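Local coordinates for trypsin-resistant surface T6 protein (Streptococcus pyogenes serotype M6, PDB 4P0D), which probably forms, as the backbone pilin, the repeating shaft subunit of pili that are covalently attached to the streptococcal cell wall, at residues L176-P181 with P257-K262; T191-D196 with N244-Y249; F204-L209 with G234-V239; E212-M217 with S251-S256. The protein carries 1 engineered substitution. All coordinates share one frame; numbering follows the deposited sequence.

Contact 1. Residues L176-P181 with P257-K262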
loop_
_atom_site.group_PDB
_atom_site.type_symbol
_atom_site.label_atom_id
_atom_site.label_comp_id
_atom_site.label_asym_id
_atom_site.label_seq_id
_atom_site.Cartn_x
_atom_site.Cartn_y
_atom_site.Cartn_z
ATOM N N LEU A 176 7.500 -1.120 4.344
ATOM C CA LEU A 176 6.515 -2.174 4.215
ATOM C C LEU A 176 7.032 -3.413 4.904
ATOM O O LEU A 176 8.204 -3.768 4.759
ATOM C CB LEU A 176 6.280 -2.515 2.755
ATOM C CG LEU A 176 5.732 -1.463 1.814
ATOM C CD1 LEU A 176 5.735 -1.997 0.382
ATOM C CD2 LEU A 176 4.325 -1.058 2.226
ATOM N N THR A 177 6.176 -4.069 5.673
ATOM C CA THR A 177 6.460 -5.436 6.114
ATOM C C THR A 177 5.272 -6.300 5.710
ATOM O O THR A 177 4.164 -5.795 5.525
ATOM C CB THR A 177 6.679 -5.535 7.621
ATOM O OG1 THR A 177 5.467 -5.203 8.290
ATOM C CG2 THR A 177 7.811 -4.583 8.083
ATOM N N PHE A 178 5.489 -7.597 5.562
ATOM C CA PHE A 178 4.390 -8.476 5.202
ATOM C C PHE A 178 4.558 -9.911 5.663
ATOM O O PHE A 178 5.678 -10.354 5.942
ATOM C CB PHE A 178 4.081 -8.393 3.702
ATOM C CG PHE A 178 5.246 -8.660 2.803
ATOM C CD1 PHE A 178 6.205 -7.684 2.567
ATOM C CD2 PHE A 178 5.352 -9.882 2.143
ATOM C CE1 PHE A 178 7.270 -7.931 1.714
ATOM C CE2 PHE A 178 6.413 -10.142 1.287
ATOM C CZ PHE A 178 7.372 -9.163 1.072
ATOM N N GLU A 179 3.424 -10.609 5.789
ATOM C CA GLU A 179 3.409 -12.033 6.123
ATOM C C GLU A 179 3.145 -12.795 4.842
ATOM O O GLU A 179 2.247 -12.460 4.098
ATOM C CB GLU A 179 2.343 -12.342 7.186
ATOM C CG GLU A 179 2.633 -11.626 8.497
ATOM C CD GLU A 179 1.504 -11.696 9.506
ATOM O OE1 GLU A 179 0.430 -11.078 9.289
ATOM O OE2 GLU A 179 1.726 -12.353 10.539
ATOM N N LEU A 180 3.966 -13.804 4.578
ATOM C CA LEU A 180 3.884 -14.562 3.340
ATOM C C LEU A 180 2.769 -15.591 3.345
ATOM O O LEU A 180 2.434 -16.143 4.386
ATOM C CB LEU A 180 5.198 -15.295 3.089
ATOM C CG LEU A 180 6.422 -14.420 2.829
ATOM C CD1 LEU A 180 7.685 -15.245 2.930
ATOM C CD2 LEU A 180 6.332 -13.782 1.453
ATOM N N PRO A 181 2.229 -15.904 2.158
ATOM C CA PRO A 181 1.427 -17.117 2.072
ATOM C C PRO A 181 2.342 -18.321 2.290
ATOM O O PRO A 181 3.567 -18.191 2.179
ATOM C CB PRO A 181 0.939 -17.104 0.627
ATOM C CG PRO A 181 1.983 -16.362 -0.119
ATOM C CD PRO A 181 2.479 -15.315 0.830
ATOM N N PRO A 257 10.964 -10.333 3.226
ATOM C CA PRO A 257 11.812 -9.163 3.063
ATOM C C PRO A 257 11.119 -7.925 3.630
ATOM O O PRO A 257 9.902 -7.930 3.784
ATOM C CB PRO A 257 11.952 -9.048 1.552
ATOM C CG PRO A 257 10.670 -9.597 1.035
ATOM C CD PRO A 257 10.301 -10.712 1.967
ATOM N N ASN A 258 11.903 -6.907 3.979
ATOM C CA ASN A 258 11.391 -5.636 4.466
ATOM C C ASN A 258 11.784 -4.573 3.433
ATOM O O ASN A 258 12.942 -4.506 3.011
ATOM C CB ASN A 258 11.985 -5.347 5.852
ATOM C CG ASN A 258 11.513 -6.356 6.905
ATOM O OD1 ASN A 258 10.326 -6.713 6.962
ATOM N ND2 ASN A 258 12.441 -6.848 7.712
ATOM N N ILE A 259 10.799 -3.793 2.974
ATOM C CA ILE A 259 10.987 -2.875 1.867
ATOM C C ILE A 259 10.908 -1.443 2.403
ATOM O O ILE A 259 10.005 -1.127 3.172
ATOM C CB ILE A 259 9.896 -3.099 0.782
ATOM C CG1 ILE A 259 9.897 -4.558 0.298
ATOM C CG2 ILE A 259 10.059 -2.151 -0.407
ATOM C CD1 ILE A 259 8.903 -4.813 -0.812
ATOM N N SER A 260 11.830 -0.586 1.980
ATOM C CA SER A 260 11.778 0.825 2.316
ATOM C C SER A 260 11.917 1.690 1.074
ATOM O O SER A 260 12.507 1.276 0.073
ATOM C CB SER A 260 12.860 1.156 3.346
ATOM O OG SER A 260 12.521 0.475 4.523
ATOM N N TYR A 261 11.336 2.880 1.130
ATOM C CA TYR A 261 11.456 3.842 0.040
ATOM C C TYR A 261 11.033 5.233 0.489
ATOM O O TYR A 261 10.423 5.401 1.539
ATOM C CB TYR A 261 10.658 3.405 -1.183
ATOM C CG TYR A 261 9.273 2.889 -0.884
ATOM C CD1 TYR A 261 9.064 1.568 -0.487
ATOM C CD2 TYR A 261 8.161 3.719 -1.008
ATOM C CE1 TYR A 261 7.783 1.090 -0.219
ATOM C CE2 TYR A 261 6.886 3.255 -0.740
ATOM C CZ TYR A 261 6.697 1.949 -0.361
ATOM O OH TYR A 261 5.409 1.510 -0.116
ATOM N N LYS A 262 11.377 6.227 -0.310
ATOM C CA LYS A 262 11.122 7.603 0.053
ATOM C C LYS A 262 10.352 8.317 -1.012
ATOM O O LYS A 262 10.437 7.959 -2.178
ATOM C CB LYS A 262 12.441 8.320 0.237
ATOM C CG LYS A 262 13.211 7.888 1.465
ATOM C CD LYS A 262 14.525 8.641 1.437
ATOM C CE LYS A 262 15.392 8.378 2.636
ATOM N NZ LYS A 262 16.629 9.202 2.417
HETATM O O HOH W 1 8.267 -8.186 5.838
#
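L176 and I259 face each other as an antiparallel hydrogen-bonded pair. L176 N reaches I259 O at 2.8 Å, and I259 N returns a bond to L176 O at 3.1 Å; both are nearly straight. Packing is dense on the face that carries these two side chains. There the leucine fork lies against the hydroxyl end and CE1 edge of Y261, with L176 CD1 near the ring plane, 3.8 Å from Y261 CE1. A branched aliphatic suits this buried place, while the tyrosine hydroxyl itself hydrogen-bonds to D196. F178 closes the other end. Its CG stands between the backbone N and the carbonyl carbon (chi1 55°), and in the modelled conformer the P257 ring meets the phenyl ring obliquely. The pair joins strands 171-179 and 258-265 of the Cna-B-like domain, an Ig-like beta-sandwich, with L176 and I259 facing inward. Across the sheet the contact is looser and wetter: exposed T177 brings its CG2 to N258 OD1, at 3.5 Å. Where the strands part at F178 and P257, a water accepts from F178 N at 2.9 Å and lies close to N258 OD1, while N258 ND2 is taken by E212.

Contact 2. Residues T191-D196 with N244-Y249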
loop_
_atom_site.group_PDB
_atom_site.type_symbol
_atom_site.label_atom_id
_atom_site.label_comp_id
_atom_site.label_asym_id
_atom_site.label_seq_id
_atom_site.Cartn_x
_atom_site.Cartn_y
_atom_site.Cartn_z
ATOM N N THR A 191 2.745 -16.760 -6.663
ATOM C CA THR A 191 2.844 -15.326 -6.805
ATOM C C THR A 191 3.160 -14.680 -5.437
ATOM O O THR A 191 2.525 -14.984 -4.418
ATOM C CB THR A 191 1.570 -14.709 -7.414
ATOM O OG1 THR A 191 1.383 -15.167 -8.763
ATOM C CG2 THR A 191 1.641 -13.200 -7.419
ATOM N N VAL A 192 4.184 -13.829 -5.449
ATOM C CA VAL A 192 4.584 -12.990 -4.302
ATOM C C VAL A 192 4.957 -11.645 -4.899
ATOM O O VAL A 192 6.087 -11.480 -5.337
ATOM C CB VAL A 192 5.855 -13.526 -3.589
ATOM C CG1 VAL A 192 6.200 -12.662 -2.372
ATOM C CG2 VAL A 192 5.709 -14.960 -3.172
ATOM N N TYR A 193 4.025 -10.694 -4.939
ATOM C CA TYR A 193 4.175 -9.501 -5.770
ATOM C C TYR A 193 3.755 -8.227 -5.019
ATOM O O TYR A 193 2.611 -8.124 -4.576
ATOM C CB TYR A 193 3.309 -9.685 -7.008
ATOM C CG TYR A 193 3.481 -8.718 -8.147
ATOM C CD1 TYR A 193 3.073 -7.396 -8.045
ATOM C CD2 TYR A 193 3.977 -9.158 -9.377
ATOM C CE1 TYR A 193 3.191 -6.524 -9.110
ATOM C CE2 TYR A 193 4.116 -8.291 -10.443
ATOM C CZ TYR A 193 3.708 -6.978 -10.304
ATOM O OH TYR A 193 3.829 -6.125 -11.357
ATOM N N VAL A 194 4.664 -7.254 -4.926
ATOM C CA VAL A 194 4.427 -6.027 -4.145
ATOM C C VAL A 194 4.376 -4.775 -5.035
ATOM O O VAL A 194 5.172 -4.618 -5.981
ATOM C CB VAL A 194 5.462 -5.897 -2.992
ATOM C CG1 VAL A 194 5.251 -4.602 -2.196
ATOM C CG2 VAL A 194 5.374 -7.117 -2.076
ATOM N N SER A 195 3.380 -3.917 -4.773
ATOM C CA SER A 195 3.215 -2.664 -5.510
ATOM C C SER A 195 2.925 -1.495 -4.571
ATOM O O SER A 195 2.370 -1.670 -3.481
ATOM C CB SER A 195 2.067 -2.758 -6.525
ATOM O OG SER A 195 2.054 -3.997 -7.219
ATOM N N ASP A 196 3.313 -0.299 -5.004
ATOM C CA ASP A 196 2.799 0.943 -4.428
ATOM C C ASP A 196 2.758 1.990 -5.511
ATOM O O ASP A 196 3.503 1.913 -6.497
ATOM C CB ASP A 196 3.654 1.396 -3.241
ATOM C CG ASP A 196 2.913 2.336 -2.277
ATOM O OD1 ASP A 196 1.804 2.798 -2.575
ATOM O OD2 ASP A 196 3.481 2.651 -1.218
ATOM N N ASN A 244 6.634 -1.824 -8.950
ATOM C CA ASN A 244 6.242 -3.214 -8.773
ATOM C C ASN A 244 7.490 -4.005 -8.421
ATOM O O ASN A 244 8.576 -3.719 -8.929
ATOM C CB ASN A 244 5.590 -3.783 -10.027
ATOM C CG ASN A 244 4.276 -3.098 -10.366
ATOM O OD1 ASN A 244 3.469 -2.849 -9.496
ATOM N ND2 ASN A 244 4.083 -2.767 -11.627
ATOM N N LEU A 245 7.340 -4.954 -7.511
ATOM C CA LEU A 245 8.439 -5.800 -7.080
ATOM C C LEU A 245 7.903 -7.236 -6.936
ATOM O O LEU A 245 7.072 -7.527 -6.071
ATOM C CB LEU A 245 9.052 -5.288 -5.772
ATOM C CG LEU A 245 10.531 -5.613 -5.535
ATOM C CD1 LEU A 245 11.024 -5.050 -4.216
ATOM C CD2 LEU A 245 10.767 -7.102 -5.591
ATOM N N SER A 246 8.373 -8.120 -7.806
ATOM C CA SER A 246 7.951 -9.507 -7.781
ATOM C C SER A 246 9.060 -10.303 -7.136
ATOM O O SER A 246 10.195 -10.273 -7.616
ATOM C CB SER A 246 7.665 -10.025 -9.204
ATOM O OG SER A 246 7.280 -11.393 -9.182
ATOM N N PHE A 247 8.746 -11.017 -6.058
ATOM C CA PHE A 247 9.745 -11.881 -5.419
ATOM C C PHE A 247 9.655 -13.314 -5.928
ATOM O O PHE A 247 8.641 -13.728 -6.490
ATOM C CB PHE A 247 9.579 -11.890 -3.902
ATOM C CG PHE A 247 9.901 -10.576 -3.235
ATOM C CD1 PHE A 247 11.214 -10.220 -2.973
ATOM C CD2 PHE A 247 8.884 -9.720 -2.836
ATOM C CE1 PHE A 247 11.514 -9.029 -2.344
ATOM C CE2 PHE A 247 9.176 -8.524 -2.201
ATOM C CZ PHE A 247 10.488 -8.172 -1.968
ATOM N N ILE A 248 10.740 -14.053 -5.722
ATOM C CA ILE A 248 10.839 -15.450 -6.092
ATOM C C ILE A 248 10.620 -16.288 -4.839
ATOM O O ILE A 248 11.541 -16.461 -4.018
ATOM C CB ILE A 248 12.223 -15.741 -6.722
ATOM C CG1 ILE A 248 12.463 -14.760 -7.877
ATOM C CG2 ILE A 248 12.322 -17.208 -7.150
ATOM C CD1 ILE A 248 13.837 -14.879 -8.518
ATOM N N TYR A 249 9.398 -16.811 -4.698
ATOM C CA TYR A 249 8.949 -17.456 -3.439
ATOM C C TYR A 249 9.967 -18.395 -2.819
ATOM O O TYR A 249 10.296 -18.285 -1.626
ATOM C CB TYR A 249 7.635 -18.220 -3.642
ATOM C CG TYR A 249 7.109 -18.869 -2.380
ATOM C CD1 TYR A 249 6.359 -18.138 -1.460
ATOM C CD2 TYR A 249 7.338 -20.220 -2.112
ATOM C CE1 TYR A 249 5.879 -18.713 -0.317
ATOM C CE2 TYR A 249 6.857 -20.818 -0.960
ATOM C CZ TYR A 249 6.120 -20.060 -0.070
ATOM O OH TYR A 249 5.599 -20.621 1.067
HETATM O O HOH W 2 5.446 -13.189 -8.139
#
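The Y193 ring meets N244 at its rim, with N244 OD1 near the ring plane and the ring and amide planes 48° apart. Y193 OH lies 3.2 Å from N244 CB, and S246 CB approaches the ring obliquely. With CG anti to the backbone N (chi1 -169°), the tyrosine sets out along its sheet face; its hydroxyl bonds to the backbone O of N296. On the other face of the sheet, F247 carries L245 CD2 over the centre of its ring, 3.7 Å above the plane, and V194 CG2 at its edge. Y249 receives V192 CG2 edge-on, 3.7 Å from Y249 CD1.

S195 OG donates to N244 OD1 at 2.9 Å from a position tilted 27° out of the amide's carbonyl plane. The amide nitrogen of N244 is held by L297 O, so both ends of this buried group are satisfied. A water accepts from V192 N and also bonds to S246 OG, giving that small hydroxyl a polar partner beside the strand.

Backbone bonds F247 N to V192 O, V194 N to L245 O and L245 N to V194 O, the last two both at 2.7 Å, zip the strands together. Polar and aromatic groups on the Y193 face, and V194, L245 and F247 packing on I259, make an antiparallel ladder typical of an Ig-like beta-sandwich, one face lining its hydrophobic core.

Contact 3. Residues F204-L209 with G234-V239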
loop_
_atom_site.group_PDB
_atom_site.type_symbol
_atom_site.label_atom_id
_atom_site.label_comp_id
_atom_site.label_asym_id
_atom_site.label_seq_id
_atom_site.Cartn_x
_atom_site.Cartn_y
_atom_site.Cartn_z
ATOM N N PHE A 204 7.736 9.997 -5.918
ATOM C CA PHE A 204 8.406 8.745 -5.554
ATOM C C PHE A 204 9.830 8.727 -6.055
ATOM O O PHE A 204 10.071 9.143 -7.181
ATOM C CB PHE A 204 7.657 7.574 -6.191
ATOM C CG PHE A 204 8.324 6.244 -5.994
ATOM C CD1 PHE A 204 8.394 5.666 -4.736
ATOM C CD2 PHE A 204 8.876 5.562 -7.073
ATOM C CE1 PHE A 204 9.020 4.442 -4.548
ATOM C CE2 PHE A 204 9.479 4.331 -6.891
ATOM C CZ PHE A 204 9.554 3.769 -5.637
ATOM N N ASN A 205 10.757 8.258 -5.220
ATOM C CA ASN A 205 12.161 8.121 -5.601
ATOM C C ASN A 205 12.528 6.651 -5.724
ATOM O O ASN A 205 12.819 5.988 -4.723
ATOM C CB ASN A 205 13.091 8.795 -4.575
ATOM C CG ASN A 205 14.556 8.834 -5.039
ATOM O OD1 ASN A 205 14.989 8.065 -5.898
ATOM N ND2 ASN A 205 15.314 9.748 -4.474
ATOM N N PHE A 206 12.537 6.148 -6.954
ATOM C CA PHE A 206 12.834 4.732 -7.184
ATOM C C PHE A 206 14.228 4.350 -6.701
ATOM O O PHE A 206 14.421 3.283 -6.143
ATOM C CB PHE A 206 12.670 4.391 -8.659
ATOM C CG PHE A 206 12.917 2.950 -8.973
ATOM C CD1 PHE A 206 12.050 1.970 -8.513
ATOM C CD2 PHE A 206 14.027 2.564 -9.715
ATOM C CE1 PHE A 206 12.260 0.634 -8.809
ATOM C CE2 PHE A 206 14.257 1.222 -10.002
ATOM C CZ PHE A 206 13.367 0.255 -9.548
ATOM N N ASN A 207 15.189 5.244 -6.913
ATOM C CA ASN A 207 16.552 5.056 -6.453
ATOM C C ASN A 207 16.679 4.894 -4.938
ATOM O O ASN A 207 17.675 4.349 -4.477
ATOM C CB ASN A 207 17.453 6.216 -6.944
ATOM N N SER A 208 15.686 5.365 -4.169
ATOM C CA SER A 208 15.678 5.187 -2.717
ATOM C C SER A 208 15.211 3.798 -2.284
ATOM O O SER A 208 15.287 3.489 -1.129
ATOM C CB SER A 208 14.778 6.220 -2.041
ATOM O OG SER A 208 13.407 5.945 -2.294
ATOM N N LEU A 209 14.706 2.986 -3.204
ATOM C CA LEU A 209 14.110 1.690 -2.853
ATOM C C LEU A 209 15.157 0.755 -2.278
ATOM O O LEU A 209 16.204 0.522 -2.884
ATOM C CB LEU A 209 13.443 1.045 -4.082
ATOM C CG LEU A 209 12.689 -0.281 -3.918
ATOM C CD1 LEU A 209 11.450 -0.106 -3.044
ATOM C CD2 LEU A 209 12.293 -0.844 -5.289
ATOM N N GLY A 234 14.305 -11.318 -6.101
ATOM C CA GLY A 234 13.217 -10.646 -6.761
ATOM C C GLY A 234 13.717 -9.672 -7.809
ATOM O O GLY A 234 14.914 -9.586 -8.072
ATOM N N ILE A 235 12.782 -8.946 -8.402
ATOM C CA ILE A 235 13.077 -7.938 -9.419
ATOM C C ILE A 235 12.089 -6.796 -9.225
ATOM O O ILE A 235 10.881 -7.020 -9.040
ATOM C CB ILE A 235 12.919 -8.477 -10.849
ATOM C CG1 ILE A 235 13.739 -9.754 -11.061
ATOM C CG2 ILE A 235 13.368 -7.445 -11.871
ATOM C CD1 ILE A 235 13.592 -10.298 -12.461
ATOM N N ALA A 236 12.623 -5.580 -9.271
ATOM C CA ALA A 236 11.875 -4.370 -9.078
ATOM C C ALA A 236 11.873 -3.546 -10.343
ATOM O O ALA A 236 12.864 -3.568 -11.106
ATOM C CB ALA A 236 12.509 -3.568 -7.958
ATOM N N LYS A 237 10.792 -2.788 -10.534
ATOM C CA LYS A 237 10.660 -1.860 -11.653
ATOM C C LYS A 237 9.861 -0.629 -11.252
ATOM O O LYS A 237 8.865 -0.727 -10.527
ATOM C CB LYS A 237 9.976 -2.550 -12.827
ATOM C CG LYS A 237 9.956 -1.788 -14.144
ATOM C CD LYS A 237 9.020 -2.508 -15.125
ATOM C CE LYS A 237 9.301 -2.092 -16.548
ATOM N NZ LYS A 237 9.049 -0.639 -16.725
ATOM N N GLU A 238 10.313 0.526 -11.735
ATOM C CA GLU A 238 9.628 1.782 -11.536
ATOM C C GLU A 238 8.458 1.875 -12.504
ATOM O O GLU A 238 8.644 1.765 -13.719
ATOM C CB GLU A 238 10.580 2.955 -11.768
ATOM C CG GLU A 238 9.989 4.311 -11.405
ATOM C CD GLU A 238 10.963 5.474 -11.584
ATOM O OE1 GLU A 238 12.094 5.237 -12.044
ATOM O OE2 GLU A 238 10.602 6.614 -11.234
ATOM N N VAL A 239 7.263 2.094 -11.970
ATOM C CA VAL A 239 6.054 2.192 -12.777
ATOM C C VAL A 239 5.191 3.313 -12.221
ATOM O O VAL A 239 4.845 3.304 -11.044
ATOM C CB VAL A 239 5.241 0.874 -12.748
ATOM C CG1 VAL A 239 3.988 0.989 -13.612
ATOM C CG2 VAL A 239 6.108 -0.279 -13.219
HETATM O O HOH W 3 11.783 7.890 -9.026
#
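F206 and E238 make the principal contact, which is dispersive and CH-pi in kind. E238 CB sits over one face of the F206 ring, 3.8 Å from the centroid and 20° off the ring normal, displaced toward the rim. E238 N lies over the same ring at 3.5 Å from F206 CE1, and A236 O is near the ring plane at its edge. The phenylalanine ring is thus laid against the strand itself as well as against a side chain. The CB of F206 points toward the strand, and CG, anti to the backbone N (chi1 -178°), continues outward. The extended E238 chain then carries its carboxylate back past F206 CB, 3.5 Å from E238 OE1, with the carboxylate only 12° from parallel to the ring.

Purely apolar contact is smaller: L209 CD2 touches A236 CB at 3.8 Å, the small methyl of alanine against the branched end of leucine.

Polar contact runs through one water. It accepts from F206 N and donates to F204 O and to E238 OE2, each at 2.8 Å.

Two overlapping type I turns, N205 to S208 and F206 to L209, swing the chain round this corner of strand 202-213. No direct hydrogen bond joins the segments, so the corner is held to strand 231-238 by an aromatic face and a water bridge, with the small L209-A236 contact beside them; the glutamate supplies aliphatic carbon to the ring and charge to the water.

Contact 4. Residues E212-M217 with S251-S256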
loop_
_atom_site.group_PDB
_atom_site.type_symbol
_atom_site.label_atom_id
_atom_site.label_comp_id
_atom_site.label_asym_id
_atom_site.label_seq_id
_atom_site.Cartn_x
_atom_site.Cartn_y
_atom_site.Cartn_z
ATOM N N GLU A 212 15.602 -5.290 2.634
ATOM C CA GLU A 212 16.370 -6.071 3.597
ATOM C C GLU A 212 15.723 -7.446 3.663
ATOM O O GLU A 212 14.506 -7.573 3.607
ATOM C CB GLU A 212 16.395 -5.402 4.986
ATOM C CG GLU A 212 16.929 -6.256 6.148
ATOM C CD GLU A 212 15.833 -6.920 6.988
ATOM O OE1 GLU A 212 14.989 -6.159 7.526
ATOM O OE2 GLU A 212 15.811 -8.186 7.131
ATOM N N TRP A 213 16.551 -8.472 3.750
ATOM C CA TRP A 213 16.084 -9.856 3.849
ATOM C C TRP A 213 17.136 -10.624 4.649
ATOM O O TRP A 213 18.335 -10.511 4.385
ATOM C CB TRP A 213 15.911 -10.456 2.457
ATOM C CG TRP A 213 15.518 -11.921 2.452
ATOM C CD1 TRP A 213 14.314 -12.458 2.785
ATOM C CD2 TRP A 213 16.351 -13.007 2.082
ATOM N NE1 TRP A 213 14.349 -13.826 2.652
ATOM C CE2 TRP A 213 15.590 -14.187 2.204
ATOM C CE3 TRP A 213 17.664 -13.097 1.630
ATOM C CZ2 TRP A 213 16.112 -15.445 1.908
ATOM C CZ3 TRP A 213 18.180 -14.339 1.347
ATOM C CH2 TRP A 213 17.404 -15.497 1.481
ATOM N N LYS A 214 16.672 -11.373 5.642
ATOM C CA LYS A 214 17.551 -12.084 6.578
ATOM C C LYS A 214 18.589 -11.173 7.238
ATOM O O LYS A 214 19.706 -11.594 7.489
ATOM C CB LYS A 214 18.250 -13.254 5.868
ATOM C CG LYS A 214 17.293 -14.373 5.481
ATOM C CD LYS A 214 17.978 -15.731 5.430
ATOM C CE LYS A 214 19.204 -15.707 4.535
ATOM N NZ LYS A 214 19.510 -17.061 4.003
ATOM N N GLY A 215 18.224 -9.923 7.503
ATOM C CA GLY A 215 19.129 -8.994 8.147
ATOM C C GLY A 215 20.289 -8.538 7.273
ATOM O O GLY A 215 21.296 -8.066 7.791
ATOM N N LYS A 216 20.136 -8.677 5.956
ATOM C CA LYS A 216 21.130 -8.234 4.974
ATOM C C LYS A 216 20.483 -7.268 3.991
ATOM O O LYS A 216 19.362 -7.483 3.573
ATOM C CB LYS A 216 21.652 -9.444 4.204
ATOM C CG LYS A 216 22.318 -10.477 5.093
ATOM C CD LYS A 216 22.683 -11.720 4.308
ATOM C CE LYS A 216 23.491 -12.673 5.168
ATOM N NZ LYS A 216 24.279 -13.586 4.310
ATOM N N MET A 217 21.190 -6.215 3.600
ATOM C CA MET A 217 20.656 -5.299 2.598
ATOM C C MET A 217 20.878 -5.893 1.214
ATOM O O MET A 217 21.952 -6.415 0.899
ATOM C CB MET A 217 21.337 -3.928 2.650
ATOM C CG MET A 217 21.074 -3.156 3.928
ATOM S SD MET A 217 19.319 -2.909 4.309
ATOM C CE MET A 217 18.743 -2.352 2.732
ATOM N N SER A 251 13.161 -18.650 -3.192
ATOM C CA SER A 251 14.400 -17.991 -2.746
ATOM C C SER A 251 14.291 -17.284 -1.387
ATOM O O SER A 251 15.306 -16.920 -0.791
ATOM C CB SER A 251 14.866 -16.964 -3.787
ATOM O OG SER A 251 14.126 -15.752 -3.675
ATOM N N LEU A 252 13.067 -17.063 -0.913
ATOM C CA LEU A 252 12.851 -16.347 0.352
ATOM C C LEU A 252 13.066 -17.203 1.595
ATOM O O LEU A 252 13.243 -16.664 2.697
ATOM C CB LEU A 252 11.469 -15.703 0.387
ATOM C CG LEU A 252 11.147 -14.688 -0.715
ATOM C CD1 LEU A 252 9.778 -14.058 -0.481
ATOM C CD2 LEU A 252 12.219 -13.609 -0.825
ATOM N N GLU A 253 13.077 -18.532 1.438
ATOM C CA GLU A 253 13.282 -19.440 2.577
ATOM C C GLU A 253 12.283 -19.138 3.708
ATOM O O GLU A 253 12.651 -19.131 4.874
ATOM C CB GLU A 253 14.730 -19.347 3.111
ATOM C CG GLU A 253 15.802 -19.748 2.118
ATOM C CD GLU A 253 17.197 -19.310 2.511
ATOM O OE1 GLU A 253 17.472 -18.974 3.693
ATOM O OE2 GLU A 253 18.045 -19.302 1.607
ATOM N N SER A 254 11.044 -18.829 3.338
ATOM C CA SER A 254 9.974 -18.500 4.294
ATOM C C SER A 254 10.279 -17.325 5.244
ATOM O O SER A 254 9.707 -17.235 6.328
ATOM C CB SER A 254 9.593 -19.744 5.109
ATOM O OG SER A 254 9.430 -20.878 4.267
ATOM N N ILE A 255 11.173 -16.425 4.837
ATOM C CA ILE A 255 11.480 -15.223 5.619
ATOM C C ILE A 255 11.069 -14.019 4.770
ATOM O O ILE A 255 11.465 -13.919 3.611
ATOM C CB ILE A 255 12.987 -15.185 5.980
ATOM C CG1 ILE A 255 13.290 -16.253 7.033
ATOM C CG2 ILE A 255 13.424 -13.814 6.502
ATOM C CD1 ILE A 255 14.757 -16.653 7.097
ATOM N N SER A 256 10.256 -13.123 5.319
ATOM C CA SER A 256 9.748 -11.982 4.538
ATOM C C SER A 256 10.784 -10.884 4.426
ATOM O O SER A 256 11.366 -10.507 5.424
ATOM C CB SER A 256 8.523 -11.337 5.193
ATOM O OG SER A 256 7.475 -12.259 5.299
HETATM O O HOH W 4 13.999 -10.370 6.608
#
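W213 and K214 enter a type I' turn, W213 to K216, that faces a second type I' turn, L252 to I255. The first closes a two-residue beta-hairpin, with paired W213 and K216 backbone bonds; K214 and G215 both have positive phi, a shape easy for the glycine.

The indole of W213 points its N-H into the second turn. W213 NE1 donates to L252 O at 3.0 Å (136° at the hydrogen), almost exactly in the ring plane, and more weakly to I255 O, also at 3.0 Å. L252 O therefore takes two donors, W213 NE1 and I255 N, from opposite faces of its carbonyl plane. K214 CG lies over the centre of the indole, 3.6 Å above it.

Beyond that the lysine chain bends at chi3 (-54°), which places CE; K214 NZ beyond it meets E253 OE1 at 2.8 Å on the syn side. E229 gives the same ammonium a second carboxylate. I255 CD1 packs on K214 CD at 3.7 Å, crossing the lysine chain at about a right angle. Between the backbones a water accepts from K214 N at 3.0 Å and donates to S256 O at 2.9 Å.

Tryptophan can cover apolar neighbours such as I233 while its one N-H grips the turn's carbonyls. The contact is therefore polar at the indole's edge and charged at its outer margin, where two acids would be expected to stabilise the lysine's positive charge.

In the fold
All four contacts fall in the middle, Cna-B-like domain. Following the chain from the N terminus, strand 171-179 opens the widest loop, which contact 1 closes with strand 258-265; the other three lie within it. Strand 192-197 begins the next loop, closed by contact 2 on strand 242-247, and contact 3, from the corner of strand 202-213 to strand 231-238, sits within that one. Contact 4 starts inside both, at the 213-216 hairpin, and ends at the loop before strand 258-265, so it crosses contacts 2 and 3. Contact 1 meets contact 2 through P257 with F247, contact 3 through K262 with S208, and contact 4 through F178 with S256.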